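Local coordinates for aminoglycoside acetyltransferase meta-AAC0020 (Uncultured bacterium, PDB 5F48), which probably transfers an acetyl group from acetyl-coenzyme A to an amino group of aminoglycoside antibiotics, as a member of the GNAT acetyltransferase family, at residues Lys12-Ala17 against Val59-Leu64; Arg29-Val34 against Ile89-Val94. All coordinates share one frame; numbering follows the deposited sequence.

Interaction 1 (Lys12-Ala17 against Val59-Leu64); sequences KIERLA and VFVALL. With MG (magnesium ion), chain H.
Lys12-Arg15 and Val59-Leu64 pair as antiparallel neighbours, the first of them part of an outermost strand of the chain's central sheet. Lys12 and Leu63 bond in both directions, Lys12 N to Leu63 O at 2.9 Å and Leu63 N to Lys12 O at 2.7 Å. Glu14 and Val61 form the next hydrogen-bonded pair, and Leu16 N adds a further bond to Val59 O at 2.8 Å. A water bridges Leu16 O and Val59 N. In this GNAT sheet the face carrying Ile13, Arg15, Phe60 and Ala62 is packed by helix 103-117. The small Ala62 lets Ile13 fold its CD1 over it, 3.7 Å from Ala62 CB, while Arg15 CG lies over one face of the Phe60 ring, offset toward the rim; the guanidinium plane stands 70° from the ring. Beyond the paired residues, branched Leu16 splits its methyls, CD1 to Val59 CG1 at 3.7 Å and CD2 to Val61 CG2 at 3.9 Å. Glu14, extended with CG anti to the backbone N (chi1 170°), carries its carboxylate out to a magnesium ion, which OE2 binds at 2.2 Å together with Asp20 and waters. Glu14 OE1 lies beside Leu63 CD1 and makes a salt bridge with Lys23.

Interaction 2 (Arg29-Val34 against Ile89-Val94); sequences RLFEAV and IYDLAV. With COA (coenzyme A), chain G.
Phe31 and Ala93 meet where helix 21-34 lies across strand 86-94, the two short axes 77° apart and 8.4 Å at closest approach. Ala93 CB points at the helix and sits at the edge of the Phe31 ring, near its plane, 3.7 Å from Phe31 CD1. A single methyl suits this place, because the same CB also takes Leu30 CD2 at 3.7 Å and Val34 CG1 at 3.9 Å: three larger side chains converge on one small one. With CG anti to its own carbonyl carbon (chi1 -75°), the Phe31 ring swings toward the strand and offers a face to Asp91, whose CB lies 4.0 Å from the ring centroid in a CH-pi contact. The buried carboxylate of Asp91 is turned 57° from the ring, and its OD2 is hydrogen-bonded to Tyr80 and Tyr81 of the second subunit. Val34 reaches both ways, CG2 to Val94 O and CG1 to the pantetheine chain of coenzyme A. The strand's backbone grips that chain as a neighbouring strand would: coenzyme A N4P donates to Leu92 O at 2.7 Å, and Val94 N donates to coenzyme A O9P at 2.9 Å. This pairing of pantetheine with a strand edge is the hallmark of the GNAT cofactor site.

Overall arrangement
Both contacts involve one mixed sheet, ordered 11-15, 57-64, 67-77, 86-94, 122-128. Interaction 1 joins its first two strands, whereas interaction 2 sets a helix on the fourth; their centres are 13 Å apart and their nearest atoms about 6 Å, without touching. Strand 11-15 is followed in the chain, after a short loop, by helix 21-34, which serves both: Phe24 and Leu27, in its first half, meet Leu16 or Val59 of interaction 1, and its last turns form interaction 2. Helix 103-117 packs on strand residues of both contacts, among them Phe60 and Ala62 of interaction 1 and Leu92 and Val94 of interaction 2. Coenzyme A is held directly by interaction 2, but lies about 8 Å from the side chain of Ala62 in interaction 1.

Interaction 1 (Lys12-Ala17 against Val59-Leu64)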
ATOM      1  N   LYS B  12       0.229 -24.807  11.965  1.00 34.58           N
ATOM      2  CA  LYS B  12       0.234 -23.677  12.881  1.00 35.17           C
ATOM      3  C   LYS B  12       0.512 -22.386  12.131  1.00 30.97           C
ATOM      4  O   LYS B  12       1.364 -22.341  11.245  1.00 29.58           O
ATOM      5  CB  LYS B  12       1.269 -23.901  13.986  1.00 38.55           C
ATOM      6  CG  LYS B  12       1.880 -22.624  14.495  1.00 39.92           C
ATOM      7  CD  LYS B  12       2.672 -22.821  15.774  1.00 43.40           C
ATOM      8  CE  LYS B  12       3.153 -21.465  16.276  1.00 41.77           C
ATOM      9  NZ  LYS B  12       2.000 -20.524  16.372  1.00 40.25           N
ATOM     10  N   ILE B  13      -0.234 -21.341  12.479  1.00 29.42           N
ATOM     11  CA  ILE B  13       0.008 -20.001  11.962  1.00 26.24           C
ATOM     12  C   ILE B  13       0.730 -19.172  13.026  1.00 26.22           C
ATOM     13  O   ILE B  13       0.340 -19.184  14.191  1.00 27.89           O
ATOM     14  CB  ILE B  13      -1.308 -19.322  11.562  1.00 26.61           C
ATOM     15  CG1 ILE B  13      -2.064 -20.235  10.586  1.00 27.91           C
ATOM     16  CG2 ILE B  13      -1.045 -17.960  10.950  1.00 24.07           C
ATOM     17  CD1 ILE B  13      -1.291 -20.474   9.310  1.00 24.92           C
ATOM     18  N   GLU B  14       1.798 -18.495  12.618  1.00 24.56           N
ATOM     19  CA  GLU B  14       2.634 -17.688  13.518  1.00 25.60           C
ATOM     20  C   GLU B  14       2.834 -16.282  12.938  1.00 23.75           C
ATOM     21  O   GLU B  14       3.191 -16.127  11.785  1.00 22.80           O
ATOM     22  CB  GLU B  14       3.992 -18.367  13.750  1.00 26.23           C
ATOM     23  CG  GLU B  14       5.035 -17.509  14.473  1.00 28.59           C
ATOM     24  CD  GLU B  14       6.328 -18.260  14.736  1.00 32.52           C
ATOM     25  OE1 GLU B  14       6.357 -19.487  14.499  1.00 34.32           O
ATOM     26  OE2 GLU B  14       7.318 -17.635  15.183  1.00 33.44           O
ATOM     27  N   ARG B  15       2.572 -15.259  13.739  1.00 21.14           N
ATOM     28  CA  ARG B  15       2.897 -13.894  13.351  1.00 20.17           C
ATOM     29  C   ARG B  15       4.334 -13.662  13.760  1.00 19.90           C
ATOM     30  O   ARG B  15       4.666 -13.850  14.929  1.00 26.73           O
ATOM     31  CB  ARG B  15       1.970 -12.888  14.038  1.00 25.28           C
ATOM     32  CG  ARG B  15       2.458 -11.437  13.949  1.00 21.04           C
ATOM     33  CD  ARG B  15       1.397 -10.490  14.455  1.00 22.56           C
ATOM     34  NE  ARG B  15       0.948 -10.781  15.816  1.00 24.94           N
ATOM     35  CZ  ARG B  15       1.555 -10.347  16.917  1.00 28.73           C
ATOM     36  NH1 ARG B  15       2.670  -9.631  16.820  1.00 27.58           N
ATOM     37  NH2 ARG B  15       1.050 -10.629  18.116  1.00 27.63           N
ATOM     38  N   LEU B  16       5.193 -13.294  12.818  1.00 18.70           N
ATOM     39  CA  LEU B  16       6.614 -13.176  13.123  1.00 20.94           C
ATOM     40  C   LEU B  16       6.865 -11.972  14.013  1.00 22.61           C
ATOM     41  O   LEU B  16       6.182 -10.949  13.900  1.00 22.44           O
ATOM     42  CB  LEU B  16       7.449 -13.075  11.849  1.00 20.52           C
ATOM     43  CG  LEU B  16       7.404 -14.249  10.864  1.00 19.78           C
ATOM     44  CD1 LEU B  16       8.451 -14.040   9.754  1.00 20.53           C
ATOM     45  CD2 LEU B  16       7.623 -15.571  11.591  1.00 18.08           C
ATOM     46  N   ALA B  17       7.828 -12.136  14.916  1.00 22.92           N
ATOM     47  CA  ALA B  17       8.304 -11.092  15.816  1.00 24.55           C
ATOM     48  C   ALA B  17       9.743 -10.710  15.437  1.00 26.69           C
ATOM     49  O   ALA B  17      10.281 -11.213  14.459  1.00 25.27           O
ATOM     50  CB  ALA B  17       8.241 -11.565  17.256  1.00 24.59           C
ATOM     51  N   VAL B  59       4.184  -9.967   9.269  1.00 18.49           N
ATOM     52  CA  VAL B  59       4.339 -11.197   8.512  1.00 19.02           C
ATOM     53  C   VAL B  59       3.683 -12.350   9.260  1.00 19.89           C
ATOM     54  O   VAL B  59       3.886 -12.513  10.462  1.00 20.49           O
ATOM     55  CB  VAL B  59       5.817 -11.537   8.294  1.00 19.25           C
ATOM     56  CG1 VAL B  59       5.960 -12.669   7.311  1.00 20.24           C
ATOM     57  CG2 VAL B  59       6.583 -10.314   7.819  1.00 19.19           C
ATOM     58  N   PHE B  60       2.899 -13.146   8.543  1.00 18.99           N
ATOM     59  CA  PHE B  60       2.311 -14.360   9.096  1.00 19.61           C
ATOM     60  C   PHE B  60       2.875 -15.555   8.312  1.00 20.33           C
ATOM     61  O   PHE B  60       3.011 -15.477   7.102  1.00 19.48           O
ATOM     62  CB  PHE B  60       0.783 -14.309   9.005  1.00 20.35           C
ATOM     63  CG  PHE B  60       0.157 -13.171   9.785  1.00 23.82           C
ATOM     64  CD1 PHE B  60       0.156 -11.872   9.275  1.00 24.14           C
ATOM     65  CD2 PHE B  60      -0.438 -13.404  11.023  1.00 25.76           C
ATOM     66  CE1 PHE B  60      -0.410 -10.817   9.987  1.00 25.46           C
ATOM     67  CE2 PHE B  60      -1.019 -12.353  11.745  1.00 26.65           C
ATOM     68  CZ  PHE B  60      -1.011 -11.057  11.222  1.00 26.58           C
ATOM     69  N   VAL B  61       3.225 -16.642   8.991  1.00 21.20           N
ATOM     70  CA  VAL B  61       3.731 -17.818   8.301  1.00 18.88           C
ATOM     71  C   VAL B  61       2.920 -19.051   8.675  1.00 21.64           C
ATOM     72  O   VAL B  61       2.308 -19.110   9.730  1.00 23.68           O
ATOM     73  CB  VAL B  61       5.224 -18.091   8.623  1.00 22.65           C
ATOM     74  CG1 VAL B  61       6.093 -16.938   8.178  1.00 21.70           C
ATOM     75  CG2 VAL B  61       5.419 -18.396  10.118  1.00 23.88           C
ATOM     76  N   ALA B  62       2.915 -20.037   7.793  1.00 19.66           N
ATOM     77  CA  ALA B  62       2.207 -21.262   8.051  1.00 21.51           C
ATOM     78  C   ALA B  62       3.256 -22.339   8.277  1.00 25.76           C
ATOM     79  O   ALA B  62       4.213 -22.459   7.511  1.00 24.42           O
ATOM     80  CB  ALA B  62       1.302 -21.610   6.908  1.00 22.38           C
ATOM     81  N   LEU B  63       3.095 -23.100   9.343  1.00 23.93           N
ATOM     82  CA  LEU B  63       4.127 -24.043   9.730  1.00 26.51           C
ATOM     83  C   LEU B  63       3.601 -25.458   9.846  1.00 30.14           C
ATOM     84  O   LEU B  63       2.565 -25.718  10.455  1.00 31.11           O
ATOM     85  CB  LEU B  63       4.760 -23.630  11.060  1.00 27.36           C
ATOM     86  CG  LEU B  63       5.767 -22.485  11.044  1.00 26.39           C
ATOM     87  CD1 LEU B  63       5.887 -21.940  12.431  1.00 28.26           C
ATOM     88  CD2 LEU B  63       7.115 -22.955  10.553  1.00 25.90           C
ATOM     89  N   LEU B  64       4.349 -26.372   9.250  1.00 32.93           N
ATOM     90  CA  LEU B  64       4.156 -27.788   9.465  1.00 37.99           C
ATOM     91  C   LEU B  64       5.383 -28.263  10.218  1.00 41.12           C
ATOM     92  O   LEU B  64       6.468 -28.350   9.640  1.00 40.85           O
ATOM     93  CB  LEU B  64       3.983 -28.528   8.145  1.00 39.72           C
ATOM     94  CG  LEU B  64       2.551 -28.750   7.673  1.00 42.18           C
ATOM     95  CD1 LEU B  64       2.548 -29.639   6.417  1.00 43.32           C
ATOM     96  CD2 LEU B  64       1.746 -29.403   8.788  1.00 45.10           C
TER
HETATM   97 MG    MG H 204       8.491 -16.508  16.598  1.00 11.90          MG
HETATM   98  O   HOH W   1       6.699 -15.312  16.827  1.00 30.75           O
HETATM   99  O   HOH W   2       5.993  -9.674  11.486  1.00 26.22           O
HETATM  100  O   HOH W   3       7.385 -17.527  18.061  1.00 30.56           O
HETATM  101  O   HOH W   4       9.574 -18.358  16.990  1.00 28.83           O

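Interaction 2 (Arg29-Val34 against Ile89-Val94)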
ATOM      1  N   ARG B  29      12.407 -17.082   0.741  1.00 22.93           N
ATOM      2  CA  ARG B  29      12.837 -18.182  -0.117  1.00 24.85           C
ATOM      3  C   ARG B  29      11.648 -18.957  -0.694  1.00 24.08           C
ATOM      4  O   ARG B  29      11.719 -19.481  -1.804  1.00 25.46           O
ATOM      5  CB  ARG B  29      13.764 -19.125   0.651  1.00 26.02           C
ATOM      6  CG  ARG B  29      15.112 -18.498   0.983  1.00 27.64           C
ATOM      7  CD  ARG B  29      15.815 -17.963  -0.272  1.00 29.78           C
ATOM      8  NE  ARG B  29      17.141 -17.454   0.063  1.00 31.57           N
ATOM      9  CZ  ARG B  29      17.988 -16.917  -0.804  1.00 33.56           C
ATOM     10  NH1 ARG B  29      17.652 -16.814  -2.086  1.00 34.73           N
ATOM     11  NH2 ARG B  29      19.173 -16.478  -0.381  1.00 34.69           N
ATOM     12  N   LEU B  30      10.557 -19.026   0.061  1.00 22.28           N
ATOM     13  CA  LEU B  30       9.339 -19.646  -0.434  1.00 23.26           C
ATOM     14  C   LEU B  30       8.733 -18.774  -1.543  1.00 23.41           C
ATOM     15  O   LEU B  30       8.287 -19.285  -2.586  1.00 24.63           O
ATOM     16  CB  LEU B  30       8.351 -19.858   0.706  1.00 23.95           C
ATOM     17  CG  LEU B  30       7.030 -20.561   0.396  1.00 25.69           C
ATOM     18  CD1 LEU B  30       6.606 -21.400   1.583  1.00 25.16           C
ATOM     19  CD2 LEU B  30       5.972 -19.513   0.088  1.00 26.44           C
ATOM     20  N   PHE B  31       8.729 -17.466  -1.319  1.00 21.29           N
ATOM     21  CA  PHE B  31       8.276 -16.522  -2.338  1.00 21.89           C
ATOM     22  C   PHE B  31       9.081 -16.684  -3.621  1.00 22.53           C
ATOM     23  O   PHE B  31       8.523 -16.720  -4.712  1.00 25.09           O
ATOM     24  CB  PHE B  31       8.393 -15.071  -1.847  1.00 20.51           C
ATOM     25  CG  PHE B  31       7.329 -14.663  -0.859  1.00 21.40           C
ATOM     26  CD1 PHE B  31       6.122 -15.334  -0.788  1.00 22.08           C
ATOM     27  CD2 PHE B  31       7.540 -13.583  -0.002  1.00 21.02           C
ATOM     28  CE1 PHE B  31       5.134 -14.932   0.110  1.00 22.19           C
ATOM     29  CE2 PHE B  31       6.586 -13.198   0.896  1.00 20.42           C
ATOM     30  CZ  PHE B  31       5.375 -13.877   0.961  1.00 21.44           C
ATOM     31  N   GLU B  32      10.403 -16.772  -3.485  1.00 22.83           N
ATOM     32  CA  GLU B  32      11.264 -16.886  -4.657  1.00 24.08           C
ATOM     33  C   GLU B  32      10.888 -18.133  -5.461  1.00 25.52           C
ATOM     34  O   GLU B  32      10.864 -18.103  -6.698  1.00 25.57           O
ATOM     35  CB  GLU B  32      12.740 -16.921  -4.246  1.00 24.94           C
ATOM     36  CG  GLU B  32      13.725 -16.964  -5.421  1.00 27.70           C
ATOM     37  CD  GLU B  32      15.168 -17.257  -5.002  1.00 30.00           C
ATOM     38  OE1 GLU B  32      15.408 -17.660  -3.844  1.00 29.61           O
ATOM     39  OE2 GLU B  32      16.078 -17.085  -5.836  1.00 32.87           O
ATOM     40  N   ALA B  33      10.591 -19.225  -4.751  1.00 24.73           N
ATOM     41  CA  ALA B  33      10.226 -20.488  -5.390  1.00 26.84           C
ATOM     42  C   ALA B  33       8.847 -20.408  -6.043  1.00 26.16           C
ATOM     43  O   ALA B  33       8.689 -20.701  -7.228  1.00 28.31           O
ATOM     44  CB  ALA B  33      10.258 -21.622  -4.378  1.00 26.93           C
ATOM     45  N   VAL B  34       7.857 -19.991  -5.263  1.00 23.64           N
ATOM     46  CA  VAL B  34       6.471 -20.039  -5.710  1.00 24.22           C
ATOM     47  C   VAL B  34       6.253 -19.056  -6.846  1.00 25.16           C
ATOM     48  O   VAL B  34       5.588 -19.374  -7.823  1.00 26.94           O
ATOM     49  CB  VAL B  34       5.509 -19.764  -4.544  1.00 23.54           C
ATOM     50  CG1 VAL B  34       4.055 -19.723  -5.017  1.00 25.29           C
ATOM     51  CG2 VAL B  34       5.683 -20.856  -3.499  1.00 22.50           C
ATOM     52  N   ILE B  89      -2.309  -6.364   2.493  1.00 19.63           N
ATOM     53  CA  ILE B  89      -1.628  -7.631   2.238  1.00 19.73           C
ATOM     54  C   ILE B  89      -0.903  -7.532   0.918  1.00 20.14           C
ATOM     55  O   ILE B  89      -1.527  -7.313  -0.121  1.00 20.70           O
ATOM     56  CB  ILE B  89      -2.623  -8.806   2.180  1.00 19.78           C
ATOM     57  CG1 ILE B  89      -3.362  -8.947   3.512  1.00 19.04           C
ATOM     58  CG2 ILE B  89      -1.909 -10.112   1.748  1.00 20.71           C
ATOM     59  CD1 ILE B  89      -4.514  -9.981   3.486  1.00 19.95           C
ATOM     60  N   TYR B  90       0.414  -7.677   0.950  1.00 20.48           N
ATOM     61  CA  TYR B  90       1.217  -7.442  -0.232  1.00 22.90           C
ATOM     62  C   TYR B  90       1.493  -8.748  -0.978  1.00 25.29           C
ATOM     63  O   TYR B  90       1.195  -8.862  -2.165  1.00 26.22           O
ATOM     64  CB  TYR B  90       2.519  -6.748   0.151  1.00 26.12           C
ATOM     65  CG  TYR B  90       3.328  -6.283  -1.029  1.00 30.49           C
ATOM     66  CD1 TYR B  90       2.981  -5.133  -1.731  1.00 33.22           C
ATOM     67  CD2 TYR B  90       4.431  -7.000  -1.450  1.00 32.73           C
ATOM     68  CE1 TYR B  90       3.714  -4.722  -2.812  1.00 36.36           C
ATOM     69  CE2 TYR B  90       5.162  -6.604  -2.524  1.00 37.64           C
ATOM     70  CZ  TYR B  90       4.809  -5.460  -3.203  1.00 39.15           C
ATOM     71  OH  TYR B  90       5.565  -5.077  -4.279  1.00 43.82           O
ATOM     72  N   ASP B  91       2.055  -9.729  -0.279  1.00 21.75           N
ATOM     73  CA  ASP B  91       2.354 -11.021  -0.888  1.00 21.90           C
ATOM     74  C   ASP B  91       1.673 -12.119  -0.098  1.00 20.94           C
ATOM     75  O   ASP B  91       1.624 -12.047   1.127  1.00 16.78           O
ATOM     76  CB  ASP B  91       3.863 -11.282  -0.922  1.00 23.67           C
ATOM     77  CG  ASP B  91       4.529 -10.779  -2.190  1.00 27.31           C
ATOM     78  OD1 ASP B  91       3.861 -10.738  -3.250  1.00 28.61           O
ATOM     79  OD2 ASP B  91       5.733 -10.444  -2.125  1.00 27.66           O
ATOM     80  N   LEU B  92       1.162 -13.132  -0.798  1.00 21.24           N
ATOM     81  CA  LEU B  92       0.675 -14.364  -0.158  1.00 19.02           C
ATOM     82  C   LEU B  92       1.047 -15.551  -1.048  1.00 21.24           C
ATOM     83  O   LEU B  92       0.836 -15.516  -2.260  1.00 21.62           O
ATOM     84  CB  LEU B  92      -0.844 -14.324   0.076  1.00 17.20           C
ATOM     85  CG  LEU B  92      -1.620 -15.636   0.348  1.00 17.65           C
ATOM     86  CD1 LEU B  92      -1.217 -16.307   1.656  1.00 17.52           C
ATOM     87  CD2 LEU B  92      -3.117 -15.381   0.343  1.00 17.56           C
ATOM     88  N   ALA B  93       1.631 -16.583  -0.451  1.00 20.64           N
ATOM     89  CA  ALA B  93       2.005 -17.763  -1.211  1.00 21.12           C
ATOM     90  C   ALA B  93       1.973 -18.989  -0.313  1.00 22.21           C
ATOM     91  O   ALA B  93       2.193 -18.879   0.904  1.00 23.07           O
ATOM     92  CB  ALA B  93       3.398 -17.597  -1.825  1.00 22.16           C
ATOM     93  N   VAL B  94       1.680 -20.138  -0.920  1.00 20.88           N
ATOM     94  CA  VAL B  94       1.783 -21.428  -0.253  1.00 21.11           C
ATOM     95  C   VAL B  94       2.663 -22.324  -1.119  1.00 24.08           C
ATOM     96  O   VAL B  94       2.510 -22.342  -2.347  1.00 25.51           O
ATOM     97  CB  VAL B  94       0.390 -22.072  -0.019  1.00 20.57           C
ATOM     98  CG1 VAL B  94       0.531 -23.493   0.440  1.00 21.63           C
ATOM     99  CG2 VAL B  94      -0.435 -21.253   1.011  1.00 18.53           C
TER
HETATM  100  N1A COA G 203      -6.688 -23.220  -8.906  1.00 50.72           N
HETATM  101  C2A COA G 203      -7.031 -22.064  -8.327  1.00 49.64           C
HETATM  102  N3A COA G 203      -7.792 -21.964  -7.241  1.00 48.29           N
HETATM  103  C4A COA G 203      -8.244 -23.103  -6.707  1.00 48.05           C
HETATM  104  C5A COA G 203      -7.935 -24.360  -7.242  1.00 49.16           C
HETATM  105  C6A COA G 203      -7.110 -24.372  -8.404  1.00 49.87           C
HETATM  106  N6A COA G 203      -6.759 -25.589  -8.999  1.00 51.33           N
HETATM  107  N7A COA G 203      -8.543 -25.316  -6.455  1.00 48.12           N
HETATM  108  C8A COA G 203      -9.194 -24.674  -5.478  1.00 47.60           C
HETATM  109  N9A COA G 203      -9.018 -23.341  -5.639  1.00 47.33           N
HETATM  110  C1B COA G 203      -9.486 -22.246  -4.836  1.00 43.61           C
HETATM  111  C2B COA G 203     -10.932 -22.588  -4.124  1.00 37.39           C
HETATM  112  O2B COA G 203     -11.887 -21.656  -4.672  1.00 36.20           O
HETATM  113  C3B COA G 203     -10.742 -22.405  -2.868  1.00 39.17           C
HETATM  114  O3B COA G 203     -11.597 -23.238  -1.964  1.00 40.23           O
HETATM  115  P3B COA G 203     -13.049 -23.787  -2.280  1.00 50.64           P
HETATM  116  O7A COA G 203     -13.636 -23.248  -3.566  1.00 50.92           O
HETATM  117  O8A COA G 203     -13.985 -23.409  -1.163  1.00 50.02           O
HETATM  118  O9A COA G 203     -12.949 -25.273  -2.370  1.00 48.81           O
HETATM  119  C4B COA G 203      -9.215 -22.668  -2.634  1.00 40.30           C
HETATM  120  O4B COA G 203      -8.617 -22.070  -3.922  1.00 40.41           O
HETATM  121  C5B COA G 203      -8.670 -21.972  -1.570  1.00 41.22           C
HETATM  122  O5B COA G 203      -8.257 -22.798  -0.524  1.00 40.57           O
HETATM  123  P1A COA G 203      -6.784 -22.881  -0.008  1.00 24.71           P
HETATM  124  O1A COA G 203      -6.487 -24.364   0.098  1.00 23.30           O
HETATM  125  O2A COA G 203      -6.664 -22.252   1.346  1.00 24.53           O
HETATM  126  O3A COA G 203      -5.761 -22.294  -1.029  1.00 25.40           O
HETATM  127  P2A COA G 203      -4.198 -22.315  -1.005  1.00 21.51           P
HETATM  128  O4A COA G 203      -3.665 -23.020  -2.253  1.00 23.00           O
HETATM  129  O5A COA G 203      -3.558 -22.931   0.230  1.00 21.15           O
HETATM  130  O6A COA G 203      -3.864 -20.739  -1.024  1.00 28.44           O
HETATM  131  CBP COA G 203      -2.571 -19.675  -2.572  1.00 27.76           C
HETATM  132  CCP COA G 203      -2.512 -20.368  -1.222  1.00 29.93           C
HETATM  133  CDP COA G 203      -4.071 -19.594  -2.913  1.00 28.29           C
HETATM  134  CEP COA G 203      -1.950 -18.317  -2.327  1.00 28.12           C
HETATM  135  CAP COA G 203      -1.780 -20.596  -3.474  1.00 24.38           C
HETATM  136  OAP COA G 203      -2.568 -21.450  -4.275  1.00 24.29           O
HETATM  137  C9P COA G 203      -0.590 -19.970  -4.168  1.00 22.66           C
HETATM  138  O9P COA G 203       0.392 -19.648  -3.525  1.00 22.06           O
HETATM  139  N8P COA G 203      -0.632 -19.782  -5.576  1.00 21.99           N
HETATM  140  C7P COA G 203       0.521 -19.215  -6.302  1.00 23.05           C
HETATM  141  C6P COA G 203       0.866 -17.834  -5.804  1.00 24.65           C
HETATM  142  C5P COA G 203      -0.251 -16.811  -5.768  1.00 26.32           C
HETATM  143  O5P COA G 203      -0.991 -16.711  -6.713  1.00 26.20           O
HETATM  144  N4P COA G 203      -0.437 -15.954  -4.612  1.00 28.48           N
HETATM  145  C3P COA G 203      -1.501 -14.954  -4.579  1.00 28.48           C
HETATM  146  C2P COA G 203      -1.025 -13.636  -5.253  1.00 29.44           C
HETATM  147  S1P COA G 203       0.432 -12.948  -4.409  1.00 52.16           S